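Local coordinates for protein CT263 (Chlamydia trachomatis, PDB 4QAS) that probably hydrolyses the N-glycosidic bond of futalosine-type nucleosides, an MTAN-like step in menaquinone synthesis through the futalosine pathway, at residues Ile93-Glu98 and Leu119-Ser124; Leu88-Ile93 and Ser159-Ser164; Ala14-Ala19 and Leu50-Tyr55. The protein carries 1 engineered substitution. One frame throughout, in Å; residues are numbered along the deposited sequence.

Interaction 1: Ile93-Glu98 and Leu119-Ser124; sequences ITSVKE and LAQLTS
Val96 and Leu122 show how two parallel strands pack on a shared apolar face: they lie side by side and point the same way, with CG2 of Val96 3.7 Å from CD2 of Leu122. CG of Leu122 stands anti to its backbone N (chi1 -178°), which sets CD2 beside that methyl. Ile93 crosses Leu122 obliquely, its CG2 3.7 Å from Leu122 CB, and Met160 of strand 158-167 and Leu139 extend the apolar patch. Ser124 continues this face; its OG sits beside CG2 of Val96 and is held by Asp141 and the backbone N of Phe145. On the reverse face Lys97, bent at chi3 (-61°), crosses Thr123 obliquely and lays CE 3.3 Å from Thr123 OG1.

Beneath these side chains the ladder changes step. Thr94 N donates to Ala120 O at 3.0 Å, then a beta bulge shifts the register by one residue before Leu122 N donates to Ser95 O, Lys97 N to Leu122 O, and Ser124 N to Lys97 O at 2.7 Å in a nearly straight bond (169°). At the corner CG2 of Thr94 meets CB of Leu119, the two side chains crossing at about a right angle. One water links Thr94 OG1, Ser95 OG and Gln121 NE2, and a second donates to Ser95 OG and Leu122 O; Ser95 OG also bonds Glu108. Backbone hydrogen bonds thus hold the strands before and after the bulge, Ile93, Val96 and Leu122 add apolar contact, and water bridges the hydroxyls of Thr94 and Ser95.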
# COMPACT_ATOMS: atom_id res chain seq x y z
N ILE A 93 -14.85 -12.73 -2.47
CA ILE A 93 -15.58 -13.94 -2.87
C ILE A 93 -16.46 -14.45 -1.74
O ILE A 93 -16.03 -14.52 -0.57
CB ILE A 93 -14.58 -15.00 -3.33
CG1 ILE A 93 -13.69 -14.44 -4.44
CG2 ILE A 93 -15.29 -16.27 -3.73
CD1 ILE A 93 -14.47 -13.87 -5.65
N THR A 94 -17.69 -14.83 -2.07
CA THR A 94 -18.60 -15.41 -1.10
C THR A 94 -18.52 -16.92 -1.08
O THR A 94 -18.57 -17.53 -0.02
CB THR A 94 -20.03 -14.96 -1.41
OG1 THR A 94 -20.36 -15.31 -2.76
CG2 THR A 94 -20.14 -13.45 -1.25
N SER A 95 -18.43 -17.55 -2.25
CA SER A 95 -18.23 -18.98 -2.34
C SER A 95 -17.39 -19.27 -3.57
O SER A 95 -17.39 -18.51 -4.54
CB SER A 95 -19.55 -19.76 -2.36
OG SER A 95 -20.16 -19.62 -3.61
N VAL A 96 -16.66 -20.37 -3.50
CA VAL A 96 -15.82 -20.83 -4.58
C VAL A 96 -16.21 -22.27 -4.92
O VAL A 96 -16.38 -23.10 -4.01
CB VAL A 96 -14.33 -20.69 -4.23
CG1 VAL A 96 -13.97 -21.44 -2.95
CG2 VAL A 96 -13.47 -21.10 -5.40
N LYS A 97 -16.36 -22.54 -6.20
CA LYS A 97 -16.71 -23.87 -6.71
C LYS A 97 -15.53 -24.38 -7.52
O LYS A 97 -15.02 -23.66 -8.38
CB LYS A 97 -17.87 -23.76 -7.71
CG LYS A 97 -19.24 -23.39 -7.17
CD LYS A 97 -20.30 -23.51 -8.28
CE LYS A 97 -20.01 -22.58 -9.46
NZ LYS A 97 -21.04 -22.64 -10.54
N GLU A 98 -15.12 -25.62 -7.29
CA GLU A 98 -14.26 -26.32 -8.24
C GLU A 98 -15.18 -27.01 -9.23
O GLU A 98 -16.15 -27.68 -8.83
CB GLU A 98 -13.37 -27.35 -7.56
CG GLU A 98 -12.40 -28.08 -8.51
CD GLU A 98 -11.20 -27.23 -8.94
OE1 GLU A 98 -10.69 -26.44 -8.12
OE2 GLU A 98 -10.75 -27.34 -10.10
N LEU A 119 -19.24 -8.13 -3.67
CA LEU A 119 -19.31 -9.58 -3.59
C LEU A 119 -19.34 -10.21 -4.97
O LEU A 119 -19.99 -9.70 -5.90
CB LEU A 119 -20.56 -9.97 -2.81
CG LEU A 119 -20.75 -9.33 -1.44
CD1 LEU A 119 -22.05 -9.79 -0.80
CD2 LEU A 119 -19.58 -9.65 -0.55
N ALA A 120 -18.71 -11.38 -5.09
CA ALA A 120 -18.78 -12.17 -6.32
C ALA A 120 -18.60 -13.64 -5.99
O ALA A 120 -18.05 -14.01 -4.95
CB ALA A 120 -17.71 -11.76 -7.33
N GLN A 121 -19.04 -14.48 -6.91
CA GLN A 121 -18.82 -15.92 -6.86
C GLN A 121 -17.68 -16.30 -7.78
O GLN A 121 -17.45 -15.64 -8.81
CB GLN A 121 -20.07 -16.68 -7.30
CG GLN A 121 -21.20 -16.59 -6.28
CD GLN A 121 -22.46 -17.34 -6.70
OE1 GLN A 121 -22.80 -17.39 -7.88
NE2 GLN A 121 -23.14 -17.94 -5.73
N LEU A 122 -16.92 -17.31 -7.37
CA LEU A 122 -15.70 -17.73 -8.06
C LEU A 122 -15.85 -19.20 -8.43
O LEU A 122 -16.35 -20.00 -7.64
CB LEU A 122 -14.53 -17.58 -7.13
CG LEU A 122 -13.16 -17.95 -7.70
CD1 LEU A 122 -12.78 -17.05 -8.90
CD2 LEU A 122 -12.14 -17.86 -6.62
N THR A 123 -15.43 -19.55 -9.64
CA THR A 123 -15.26 -20.93 -10.06
C THR A 123 -13.80 -21.14 -10.38
O THR A 123 -13.20 -20.32 -11.07
CB THR A 123 -16.10 -21.22 -11.28
OG1 THR A 123 -17.47 -21.07 -10.94
CG2 THR A 123 -15.90 -22.65 -11.76
N SER A 124 -13.25 -22.25 -9.90
CA SER A 124 -11.87 -22.63 -10.14
C SER A 124 -11.85 -23.79 -11.10
O SER A 124 -12.57 -24.77 -10.91
CB SER A 124 -11.17 -23.07 -8.85
OG SER A 124 -11.12 -22.02 -7.90
O HOH W 1 -21.91 -17.64 -2.95
O HOH W 2 -19.15 -20.03 -6.64

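Interaction 2: Leu88-Ile93 and Ser159-Ser164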
# COMPACT_ATOMS: atom_id res chain seq x y z
N LEU A 88 -10.48 -4.89 -14.22
CA LEU A 88 -9.71 -4.08 -13.27
C LEU A 88 -10.51 -3.73 -12.03
O LEU A 88 -10.26 -2.71 -11.39
CB LEU A 88 -9.10 -2.84 -13.91
CG LEU A 88 -7.92 -3.19 -14.81
CD1 LEU A 88 -7.63 -2.05 -15.76
CD2 LEU A 88 -6.70 -3.49 -13.97
N LYS A 89 -11.47 -4.56 -11.67
CA LYS A 89 -12.31 -4.35 -10.50
C LYS A 89 -12.03 -5.44 -9.47
O LYS A 89 -11.95 -6.63 -9.82
CB LYS A 89 -13.79 -4.36 -10.87
CG LYS A 89 -14.72 -4.07 -9.72
CD LYS A 89 -16.11 -3.76 -10.18
CE LYS A 89 -17.03 -3.60 -9.01
NZ LYS A 89 -16.71 -2.40 -8.20
N THR A 90 -11.89 -5.05 -8.22
CA THR A 90 -11.54 -5.96 -7.14
C THR A 90 -12.81 -6.40 -6.43
O THR A 90 -13.63 -5.57 -6.04
CB THR A 90 -10.62 -5.23 -6.18
OG1 THR A 90 -9.57 -4.62 -6.95
CG2 THR A 90 -10.08 -6.19 -5.15
N TYR A 91 -12.96 -7.71 -6.26
CA TYR A 91 -14.08 -8.31 -5.57
C TYR A 91 -13.57 -9.14 -4.41
O TYR A 91 -12.43 -9.60 -4.41
CB TYR A 91 -14.85 -9.24 -6.51
CG TYR A 91 -15.53 -8.55 -7.64
CD1 TYR A 91 -14.89 -8.32 -8.84
CD2 TYR A 91 -16.86 -8.16 -7.53
CE1 TYR A 91 -15.53 -7.72 -9.89
CE2 TYR A 91 -17.52 -7.56 -8.58
CZ TYR A 91 -16.85 -7.33 -9.77
OH TYR A 91 -17.46 -6.73 -10.86
N THR A 92 -14.46 -9.33 -3.45
CA THR A 92 -14.30 -10.39 -2.46
C THR A 92 -15.25 -11.52 -2.78
O THR A 92 -16.33 -11.30 -3.33
CB THR A 92 -14.48 -9.86 -1.03
OG1 THR A 92 -14.08 -10.90 -0.11
CG2 THR A 92 -15.88 -9.38 -0.74
N ILE A 93 -14.85 -12.73 -2.47
CA ILE A 93 -15.58 -13.94 -2.87
C ILE A 93 -16.46 -14.45 -1.74
O ILE A 93 -16.03 -14.52 -0.57
CB ILE A 93 -14.58 -15.00 -3.33
CG1 ILE A 93 -13.69 -14.44 -4.44
CG2 ILE A 93 -15.29 -16.27 -3.73
CD1 ILE A 93 -14.47 -13.87 -5.65
N SER A 159 -10.16 -15.91 3.26
CA SER A 159 -10.82 -14.88 2.48
C SER A 159 -10.12 -14.78 1.14
O SER A 159 -8.98 -15.20 0.99
CB SER A 159 -10.77 -13.52 3.18
OG SER A 159 -11.44 -13.53 4.40
N MET A 160 -10.83 -14.25 0.16
CA MET A 160 -10.32 -14.13 -1.20
C MET A 160 -10.59 -12.75 -1.75
O MET A 160 -11.67 -12.21 -1.58
CB MET A 160 -11.03 -15.09 -2.11
CG MET A 160 -10.46 -16.43 -2.11
SD MET A 160 -11.33 -17.50 -3.19
CE MET A 160 -10.84 -19.09 -2.54
N ILE A 161 -9.58 -12.22 -2.40
CA ILE A 161 -9.65 -10.99 -3.19
C ILE A 161 -9.32 -11.40 -4.61
O ILE A 161 -8.27 -11.99 -4.86
CB ILE A 161 -8.61 -9.97 -2.72
CG1 ILE A 161 -8.83 -9.59 -1.27
CG2 ILE A 161 -8.67 -8.73 -3.60
CD1 ILE A 161 -7.67 -8.82 -0.63
N LYS A 162 -10.22 -11.10 -5.54
CA LYS A 162 -9.99 -11.41 -6.94
C LYS A 162 -10.24 -10.16 -7.76
O LYS A 162 -11.29 -9.54 -7.64
CB LYS A 162 -10.87 -12.56 -7.42
CG LYS A 162 -10.60 -13.87 -6.68
CD LYS A 162 -9.33 -14.59 -7.13
CE LYS A 162 -8.82 -15.58 -6.07
NZ LYS A 162 -7.80 -16.51 -6.59
N VAL A 163 -9.27 -9.83 -8.62
CA VAL A 163 -9.40 -8.69 -9.53
C VAL A 163 -9.68 -9.23 -10.92
O VAL A 163 -9.01 -10.15 -11.38
CB VAL A 163 -8.17 -7.77 -9.49
CG1 VAL A 163 -6.93 -8.47 -9.93
CG2 VAL A 163 -8.40 -6.53 -10.34
N SER A 164 -10.70 -8.68 -11.57
CA SER A 164 -11.06 -9.12 -12.92
C SER A 164 -9.97 -8.73 -13.91
O SER A 164 -9.64 -7.55 -14.09
CB SER A 164 -12.40 -8.52 -13.30
OG SER A 164 -12.41 -7.15 -13.03
O HOH W 3 -13.65 -13.74 0.52
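In the mixed beta sheet of this MTAN-type fold, strand 90-93 runs antiparallel to strand 159-164, and Lys162 is a worked example of a charged side chain that begins among carbon atoms and ends at a carboxylate. Its backbone makes a hydrogen-bonded pair with Tyr91: Tyr91 N donates to Lys162 O at 2.8 Å, and Lys162 N returns the bond to Tyr91 O. The same Lys162 O lies at the edge of the Tyr91 ring, in its plane. Lys162 CB lies 4.2 Å from Ile93 CD1, and CG settles 3.9 Å from Ile93 CG1. A bend at chi2 (-77°) then turns CD and CE away from strand 90-93, carrying NZ to a salt bridge with Asp141 and a hydrogen bond with Asn74, so the buried ammonium group is matched by polar partners.

Ile93 is also packed by Met160, whose CB lies 3.6 Å from Ile93 CG1. The Ile93 N to Met160 O bond is weak (3.3 Å); a water accepts from Met160 N, can donate to Ile93 O and bonds Thr92 OG1, itself bonded to Ile114 N. On the opposite face Thr90, in one of two conformers, and Ile161 lie side by side, their CG2 atoms 3.3 Å apart, with helix 180-197 against them. At the far end Ser164 O accepts from Leu88 N, while Ser164 OG, also bonded to Pro86 O, accepts from Lys89 N at 3.1 Å and 164°.

Interaction 3: Ala14-Ala19 and Leu50-Tyr55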
# COMPACT_ATOMS: atom_id res chain seq x y z
N ALA A 14 -1.09 -17.05 -6.52
CA ALA A 14 -0.88 -18.17 -7.42
C ALA A 14 0.46 -18.09 -8.14
O ALA A 14 1.07 -19.12 -8.41
CB ALA A 14 -2.01 -18.27 -8.46
N ASP A 15 0.92 -16.88 -8.45
CA ASP A 15 2.14 -16.75 -9.24
C ASP A 15 2.82 -15.43 -8.90
O ASP A 15 2.27 -14.58 -8.20
CB ASP A 15 1.86 -16.90 -10.75
CG ASP A 15 0.88 -15.88 -11.27
OD1 ASP A 15 0.99 -14.68 -10.93
OD2 ASP A 15 -0.04 -16.27 -12.05
N PRO A 16 4.06 -15.25 -9.36
CA PRO A 16 4.79 -14.03 -8.98
C PRO A 16 4.18 -12.75 -9.49
O PRO A 16 4.28 -11.72 -8.80
CB PRO A 16 6.16 -14.24 -9.64
CG PRO A 16 6.33 -15.72 -9.67
CD PRO A 16 4.96 -16.24 -9.99
N ALA A 17 3.55 -12.76 -10.67
CA ALA A 17 2.94 -11.54 -11.19
C ALA A 17 1.84 -11.07 -10.26
O ALA A 17 1.70 -9.86 -10.02
CB ALA A 17 2.39 -11.77 -12.59
N GLU A 18 1.04 -11.98 -9.74
CA GLU A 18 -0.01 -11.56 -8.83
C GLU A 18 0.59 -10.91 -7.59
O GLU A 18 0.04 -9.94 -7.08
CB GLU A 18 -0.89 -12.74 -8.42
CG GLU A 18 -1.81 -13.31 -9.51
CD GLU A 18 -2.68 -14.47 -9.04
OE1 GLU A 18 -2.40 -15.06 -7.96
OE2 GLU A 18 -3.64 -14.84 -9.74
N ALA A 19 1.65 -11.51 -7.05
CA ALA A 19 2.23 -11.11 -5.78
C ALA A 19 3.03 -9.82 -5.85
O ALA A 19 3.25 -9.20 -4.80
CB ALA A 19 3.12 -12.23 -5.27
N LEU A 50 2.39 -19.85 -5.06
CA LEU A 50 2.22 -21.29 -5.30
C LEU A 50 3.07 -21.79 -6.45
O LEU A 50 3.67 -22.85 -6.36
CB LEU A 50 0.75 -21.63 -5.55
CG LEU A 50 -0.18 -21.33 -4.37
CD1 LEU A 50 -1.60 -21.71 -4.73
CD2 LEU A 50 0.26 -22.08 -3.11
N LYS A 51 3.09 -21.07 -7.56
CA LYS A 51 3.75 -21.53 -8.78
C LYS A 51 4.84 -20.53 -9.12
O LYS A 51 4.55 -19.49 -9.71
CB LYS A 51 2.74 -21.65 -9.90
CG LYS A 51 3.31 -22.20 -11.18
CD LYS A 51 2.29 -22.20 -12.29
CE LYS A 51 2.94 -22.44 -13.63
NZ LYS A 51 1.96 -22.39 -14.74
N THR A 52 6.08 -20.82 -8.72
CA THR A 52 7.23 -20.02 -9.11
C THR A 52 8.05 -20.70 -10.19
O THR A 52 8.85 -20.03 -10.86
CB THR A 52 8.12 -19.70 -7.90
OG1 THR A 52 8.61 -20.92 -7.31
CG2 THR A 52 7.36 -18.89 -6.86
N TRP A 53 7.84 -22.00 -10.38
CA TRP A 53 8.54 -22.81 -11.36
C TRP A 53 7.53 -23.57 -12.20
O TRP A 53 6.43 -23.87 -11.74
CB TRP A 53 9.36 -23.90 -10.69
CG TRP A 53 10.73 -23.54 -10.37
CD1 TRP A 53 11.23 -22.29 -10.18
CD2 TRP A 53 11.81 -24.44 -10.20
NE1 TRP A 53 12.56 -22.35 -9.90
CE2 TRP A 53 12.95 -23.67 -9.90
CE3 TRP A 53 11.93 -25.83 -10.26
CZ2 TRP A 53 14.19 -24.24 -9.67
CZ3 TRP A 53 13.15 -26.39 -10.04
CH2 TRP A 53 14.28 -25.60 -9.75
N GLY A 54 7.95 -23.91 -13.41
CA GLY A 54 7.28 -24.91 -14.21
C GLY A 54 6.02 -24.42 -14.89
O GLY A 54 5.71 -23.23 -14.95
N TYR A 55 5.30 -25.39 -15.44
CA TYR A 55 4.08 -25.13 -16.18
C TYR A 55 2.81 -25.27 -15.35
O TYR A 55 1.75 -24.84 -15.81
CB TYR A 55 4.00 -26.07 -17.39
CG TYR A 55 5.10 -25.83 -18.41
CD1 TYR A 55 5.06 -24.73 -19.26
CD2 TYR A 55 6.17 -26.71 -18.53
CE1 TYR A 55 6.05 -24.51 -20.19
CE2 TYR A 55 7.17 -26.50 -19.46
CZ TYR A 55 7.10 -25.40 -20.29
OH TYR A 55 8.09 -25.18 -21.22
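Asp15 is the N-cap of helix 16-25, placed where strand 7-13 gives way to the helix, and this beta-alpha turn meets the chain as it leaves the neighbouring parallel strand 43-49. The two exits illustrate how adjacent parallel strands can stay paired for one more step, and here the contact is at its tightest: the Leu50 backbone still bonds Phe13, and Lys51 N donates to Ala14 O at 2.9 Å. That bond is somewhat bent (143°), its donor lying above the carbonyl plane, consistent with a ladder that is ending. Pro16, which opens the first helical turn, presses its CD against Lys51 O at 3.3 Å, the closest touch its ring makes with segment 50-55, while Leu50 leans on Ala61, Leu62 and Glu143.

Behind this tight part the cap fixes the helix start. Asp15 CG stands in the crowded position between its backbone N and carbonyl carbon (chi1 59°), which brings OD1 to 3.0 Å from Glu18 N, met nearly along the C-O axis. Glu18 reaches back in return: its OE1 accepts from Ala14 N at 2.8 Å, and its OE2 is bonded to Phe77 N, so both carboxylate oxygens are gripped by backbone donors. The negative Asp15 probably also suits the positive end of the helix dipole.

Beyond Lys51 the packing thins. Thr52 offers just its CG2, 4.4 Å from Pro16 CG, and Trp53, Gly54 and Tyr55 do not touch segment 14-19; all four meet crystal neighbours, so their conformation may owe something to the lattice. Within 50-55 a local hydrogen bond remains: Lys51 CG lies anti to the backbone N, and the extended chain carries NZ to Tyr55 O, 2.7 Å apart and almost directly above the carbonyl plane.

In the fold
Interactions 1 and 2 build one sheet and share Ile93 of strand 90-99, with strand 119-124 on one flank and strand 158-167 on the other; along the chain interaction 1 is nested inside the loop that interaction 2 closes. Ala120 N probably bonds Thr92 O, and Leu122 CD2 packs on Met160 SD, so the two contacts touch directly. Interaction 2 is the buried one, antiparallel, with its lysine charge paired internally; interaction 1 is partly buried, parallel, and hydrated at its bulge. Interaction 3 stands apart at the surface, its centre about 18 Å from that of interaction 2, and joins a helix start to a loop largely through backbone atoms.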